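Long-range contact in RND efflux system, outer membrane lipoprotein, NodT family (PDB 6U94), which probably serves as the outer-membrane channel component of an RND-type efflux system, as other outer membrane factors do: residues A[268-280]-A[303-317]. Numbering follows the deposited sequence.
Sequences AEFPAGLPSTLLE and RAAFFPRITLTGALG
Pro275 and Thr311 form a single antiparallel beta bridge between two loop stretches: Leu312 N donates to Leu274 O (2.7 Å), and Ser276 N to Ile310 O. A side-chain hydroxyl adds to these backbone bonds on each side of the bridge. Thr313 OG1, placed between its own backbone N and carbonyl carbon (chi1 57°), gives its proton to Pro271 O at 2.7 Å, in the carbonyl plane, and accepts Leu274 N in an almost straight bond of 174°. Gly273 N meanwhile reaches Thr313 O (2.9 Å). At the other end Ser276 OG lies 2.8 Å from Ile310 O and 3.1 Å from Pro308 O, two acceptors competing for one proton.

Apolar groups follow: Leu279 and Leu312 meet tip to tip, CD2 to CD1, while Leu279 CB sits at the edge of the Phe307 ring, 4.0 Å from CZ. Last, the Glu280 carboxylate stacks over one face of the Arg303 guanidinium, planes 14° apart and OE2 3.4 Å from NH1; this salt bridge rests on charge alone, and Arg303 NE turns to Glu289.

The contact thus joins the loop before helix 283-294 to the end of helix 299-306 and the chain that follows it. One buried threonine hydroxyl, gripped as donor and acceptor, fixes both backbones just beyond the single bridge.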
loop_
_atom_site.group_PDB
_atom_site.type_symbol
_atom_site.label_atom_id
_atom_site.label_comp_id
_atom_site.label_asym_id
_atom_site.label_seq_id
_atom_site.Cartn_x
_atom_site.Cartn_y
_atom_site.Cartn_z
ATOM N N ALA A 268 2.923 9.439 -9.007
ATOM C CA ALA A 268 3.748 9.334 -10.196
ATOM C C ALA A 268 4.270 7.911 -10.340
ATOM O O ALA A 268 4.511 7.212 -9.351
ATOM C CB ALA A 268 4.914 10.323 -10.136
ATOM N N GLU A 269 4.426 7.480 -11.587
ATOM C CA GLU A 269 4.944 6.147 -11.849
ATOM C C GLU A 269 6.438 6.088 -11.552
ATOM O O GLU A 269 7.170 7.066 -11.720
ATOM C CB GLU A 269 4.675 5.746 -13.300
ATOM C CG GLU A 269 5.004 4.297 -13.620
ATOM C CD GLU A 269 4.335 3.327 -12.668
ATOM O OE1 GLU A 269 4.979 2.921 -11.674
ATOM O OE2 GLU A 269 3.158 2.980 -12.907
ATOM N N PHE A 270 6.883 4.927 -11.093
ATOM C CA PHE A 270 8.294 4.739 -10.801
ATOM C C PHE A 270 9.103 4.803 -12.093
ATOM O O PHE A 270 8.728 4.163 -13.087
ATOM C CB PHE A 270 8.521 3.404 -10.098
ATOM C CG PHE A 270 7.919 3.339 -8.727
ATOM C CD1 PHE A 270 8.552 3.944 -7.647
ATOM C CD2 PHE A 270 6.724 2.677 -8.514
ATOM C CE1 PHE A 270 7.995 3.888 -6.378
ATOM C CE2 PHE A 270 6.164 2.615 -7.253
ATOM C CZ PHE A 270 6.800 3.220 -6.181
ATOM N N PRO A 271 10.193 5.567 -12.129
ATOM C CA PRO A 271 11.000 5.641 -13.351
ATOM C C PRO A 271 11.610 4.290 -13.694
ATOM O O PRO A 271 11.778 3.414 -12.843
ATOM C CB PRO A 271 12.087 6.670 -13.002
ATOM C CG PRO A 271 11.544 7.428 -11.833
ATOM C CD PRO A 271 10.711 6.446 -11.070
ATOM N N ALA A 272 11.940 4.127 -14.969
ATOM C CA ALA A 272 12.632 2.923 -15.403
ATOM C C ALA A 272 14.103 2.992 -15.015
ATOM O O ALA A 272 14.742 4.042 -15.128
ATOM C CB ALA A 272 12.492 2.745 -16.914
ATOM N N GLY A 273 14.636 1.867 -14.544
ATOM C CA GLY A 273 16.057 1.767 -14.269
ATOM C C GLY A 273 16.518 2.370 -12.959
ATOM O O GLY A 273 17.615 2.935 -12.902
ATOM N N LEU A 274 15.724 2.261 -11.903
ATOM C CA LEU A 274 16.131 2.802 -10.615
ATOM C C LEU A 274 17.343 2.039 -10.085
ATOM O O LEU A 274 17.314 0.802 -10.028
ATOM C CB LEU A 274 14.978 2.729 -9.616
ATOM C CG LEU A 274 13.861 3.737 -9.879
ATOM C CD1 LEU A 274 12.773 3.630 -8.824
ATOM C CD2 LEU A 274 14.430 5.148 -9.934
ATOM N N PRO A 275 18.416 2.730 -9.697
ATOM C CA PRO A 275 19.608 2.022 -9.210
ATOM C C PRO A 275 19.404 1.448 -7.815
ATOM O O PRO A 275 18.720 2.030 -6.968
ATOM C CB PRO A 275 20.692 3.107 -9.214
ATOM C CG PRO A 275 19.936 4.397 -9.083
ATOM C CD PRO A 275 18.635 4.180 -9.818
ATOM N N SER A 276 20.014 0.283 -7.586
ATOM C CA SER A 276 19.950 -0.358 -6.278
ATOM C C SER A 276 20.633 0.464 -5.190
ATOM O O SER A 276 20.354 0.258 -4.003
ATOM C CB SER A 276 20.577 -1.749 -6.351
ATOM O OG SER A 276 21.803 -1.707 -7.064
ATOM N N THR A 277 21.519 1.392 -5.566
ATOM C CA THR A 277 22.166 2.245 -4.576
ATOM C C THR A 277 21.168 3.125 -3.839
ATOM O O THR A 277 21.507 3.682 -2.789
ATOM C CB THR A 277 23.233 3.114 -5.242
ATOM O OG1 THR A 277 22.649 3.859 -6.316
ATOM C CG2 THR A 277 24.363 2.248 -5.781
ATOM N N LEU A 278 19.945 3.263 -4.361
ATOM C CA LEU A 278 18.900 3.953 -3.616
ATOM C C LEU A 278 18.648 3.291 -2.269
ATOM O O LEU A 278 18.279 3.970 -1.303
ATOM C CB LEU A 278 17.604 3.988 -4.426
ATOM C CG LEU A 278 17.535 4.880 -5.665
ATOM C CD1 LEU A 278 16.222 4.636 -6.403
ATOM C CD2 LEU A 278 17.672 6.346 -5.287
ATOM N N LEU A 279 18.836 1.971 -2.185
ATOM C CA LEU A 279 18.608 1.247 -0.940
ATOM C C LEU A 279 19.624 1.592 0.141
ATOM O O LEU A 279 19.426 1.204 1.299
ATOM C CB LEU A 279 18.614 -0.261 -1.201
ATOM C CG LEU A 279 17.620 -0.743 -2.268
ATOM C CD1 LEU A 279 17.482 -2.259 -2.248
ATOM C CD2 LEU A 279 16.264 -0.088 -2.092
ATOM N N GLU A 280 20.699 2.307 -0.202
ATOM C CA GLU A 280 21.612 2.795 0.825
ATOM C C GLU A 280 20.914 3.747 1.788
ATOM O O GLU A 280 21.354 3.897 2.933
ATOM C CB GLU A 280 22.815 3.485 0.181
ATOM C CG GLU A 280 23.724 2.564 -0.614
ATOM C CD GLU A 280 24.657 3.319 -1.539
ATOM O OE1 GLU A 280 24.601 4.568 -1.557
ATOM O OE2 GLU A 280 25.447 2.665 -2.250
ATOM N N ARG A 303 30.269 -3.251 0.942
ATOM C CA ARG A 303 29.371 -3.096 -0.196
ATOM C C ARG A 303 29.835 -3.942 -1.373
ATOM O O ARG A 303 29.026 -4.602 -2.036
ATOM C CB ARG A 303 29.277 -1.626 -0.598
ATOM C CG ARG A 303 28.408 -0.781 0.314
ATOM C CD ARG A 303 28.376 0.655 -0.172
ATOM N NE ARG A 303 27.655 1.536 0.742
ATOM C CZ ARG A 303 27.569 2.853 0.590
ATOM N NH1 ARG A 303 28.160 3.448 -0.438
ATOM N NH2 ARG A 303 26.893 3.579 1.470
ATOM N N ALA A 304 31.142 -3.928 -1.648
ATOM C CA ALA A 304 31.680 -4.755 -2.721
ATOM C C ALA A 304 31.363 -6.225 -2.489
ATOM O O ALA A 304 31.084 -6.968 -3.438
ATOM C CB ALA A 304 33.188 -4.542 -2.841
ATOM N N ALA A 305 31.380 -6.659 -1.227
ATOM C CA ALA A 305 31.167 -8.069 -0.925
ATOM C C ALA A 305 29.688 -8.449 -0.934
ATOM O O ALA A 305 29.336 -9.538 -1.396
ATOM C CB ALA A 305 31.788 -8.415 0.429
ATOM N N PHE A 306 28.804 -7.577 -0.434
ATOM C CA PHE A 306 27.449 -7.995 -0.104
ATOM C C PHE A 306 26.326 -7.151 -0.703
ATOM O O PHE A 306 25.155 -7.461 -0.458
ATOM C CB PHE A 306 27.272 -8.027 1.423
ATOM C CG PHE A 306 28.241 -8.938 2.124
ATOM C CD1 PHE A 306 28.151 -10.313 1.981
ATOM C CD2 PHE A 306 29.238 -8.417 2.935
ATOM C CE1 PHE A 306 29.038 -11.153 2.625
ATOM C CE2 PHE A 306 30.130 -9.251 3.583
ATOM C CZ PHE A 306 30.031 -10.619 3.430
ATOM N N PHE A 307 26.632 -6.116 -1.475
ATOM C CA PHE A 307 25.612 -5.184 -1.958
ATOM C C PHE A 307 25.541 -5.247 -3.476
ATOM O O PHE A 307 26.439 -4.726 -4.161
ATOM C CB PHE A 307 25.924 -3.764 -1.488
ATOM C CG PHE A 307 24.712 -2.893 -1.303
ATOM C CD1 PHE A 307 23.779 -2.741 -2.314
ATOM C CD2 PHE A 307 24.514 -2.215 -0.108
ATOM C CE1 PHE A 307 22.666 -1.929 -2.135
ATOM C CE2 PHE A 307 23.409 -1.406 0.080
ATOM C CZ PHE A 307 22.481 -1.262 -0.939
ATOM N N PRO A 308 24.512 -5.881 -4.048
ATOM C CA PRO A 308 24.414 -5.948 -5.511
ATOM C C PRO A 308 24.291 -4.562 -6.127
ATOM O O PRO A 308 23.695 -3.650 -5.551
ATOM C CB PRO A 308 23.143 -6.776 -5.749
ATOM C CG PRO A 308 22.910 -7.524 -4.466
ATOM C CD PRO A 308 23.422 -6.613 -3.381
ATOM N N ARG A 309 24.871 -4.409 -7.314
ATOM C CA ARG A 309 24.735 -3.185 -8.102
ATOM C C ARG A 309 23.970 -3.546 -9.372
ATOM O O ARG A 309 24.555 -3.977 -10.367
ATOM C CB ARG A 309 26.100 -2.533 -8.401
ATOM C CG ARG A 309 27.200 -3.469 -8.884
ATOM C CD ARG A 309 28.571 -2.785 -8.822
ATOM N NE ARG A 309 28.639 -1.555 -9.613
ATOM C CZ ARG A 309 29.743 -0.828 -9.774
ATOM N NH1 ARG A 309 30.877 -1.205 -9.201
ATOM N NH2 ARG A 309 29.718 0.275 -10.514
ATOM N N ILE A 310 22.647 -3.371 -9.322
ATOM C CA ILE A 310 21.749 -3.670 -10.429
ATOM C C ILE A 310 20.686 -2.583 -10.492
ATOM O O ILE A 310 20.492 -1.814 -9.546
ATOM C CB ILE A 310 21.060 -5.045 -10.282
ATOM C CG1 ILE A 310 20.280 -5.092 -8.963
ATOM C CG2 ILE A 310 22.069 -6.182 -10.374
ATOM C CD1 ILE A 310 19.340 -6.272 -8.830
ATOM N N THR A 311 19.985 -2.533 -11.622
ATOM C CA THR A 311 18.762 -1.751 -11.688
ATOM C C THR A 311 17.646 -2.499 -10.975
ATOM O O THR A 311 17.656 -3.730 -10.884
ATOM C CB THR A 311 18.360 -1.463 -13.138
ATOM O OG1 THR A 311 18.158 -2.698 -13.845
ATOM C CG2 THR A 311 19.437 -0.637 -13.834
ATOM N N LEU A 312 16.685 -1.743 -10.452
ATOM C CA LEU A 312 15.569 -2.333 -9.727
ATOM C C LEU A 312 14.277 -2.385 -10.529
ATOM O O LEU A 312 13.443 -3.258 -10.273
ATOM C CB LEU A 312 15.315 -1.564 -8.428
ATOM C CG LEU A 312 16.440 -1.630 -7.397
ATOM C CD1 LEU A 312 16.105 -0.759 -6.203
ATOM C CD2 LEU A 312 16.681 -3.071 -6.971
ATOM N N THR A 313 14.087 -1.479 -11.485
ATOM C CA THR A 313 12.836 -1.384 -12.220
ATOM C C THR A 313 13.103 -1.403 -13.715
ATOM O O THR A 313 14.174 -1.002 -14.182
ATOM C CB THR A 313 12.053 -0.109 -11.869
ATOM O OG1 THR A 313 12.869 1.042 -12.118
ATOM C CG2 THR A 313 11.625 -0.128 -10.410
ATOM N N GLY A 314 12.111 -1.887 -14.458
ATOM C CA GLY A 314 12.119 -1.820 -15.904
ATOM C C GLY A 314 11.092 -0.825 -16.401
ATOM O O GLY A 314 10.784 0.153 -15.712
ATOM N N ALA A 315 10.546 -1.069 -17.588
ATOM C CA ALA A 315 9.587 -0.145 -18.173
ATOM C C ALA A 315 8.321 -0.067 -17.327
ATOM O O ALA A 315 7.837 -1.074 -16.807
ATOM C CB ALA A 315 9.248 -0.576 -19.598
ATOM N N LEU A 316 7.795 1.151 -17.185
ATOM C CA LEU A 316 6.561 1.417 -16.438
ATOM C C LEU A 316 6.643 0.924 -14.995
ATOM O O LEU A 316 5.632 0.539 -14.400
ATOM C CB LEU A 316 5.337 0.814 -17.135
ATOM C CG LEU A 316 4.992 1.360 -18.521
ATOM C CD1 LEU A 316 5.659 0.537 -19.617
ATOM C CD2 LEU A 316 3.481 1.411 -18.717
ATOM N N GLY A 317 7.844 0.933 -14.422
ATOM C CA GLY A 317 8.003 0.584 -13.020
ATOM C C GLY A 317 7.717 -0.864 -12.691
ATOM O O GLY A 317 7.300 -1.168 -11.567
#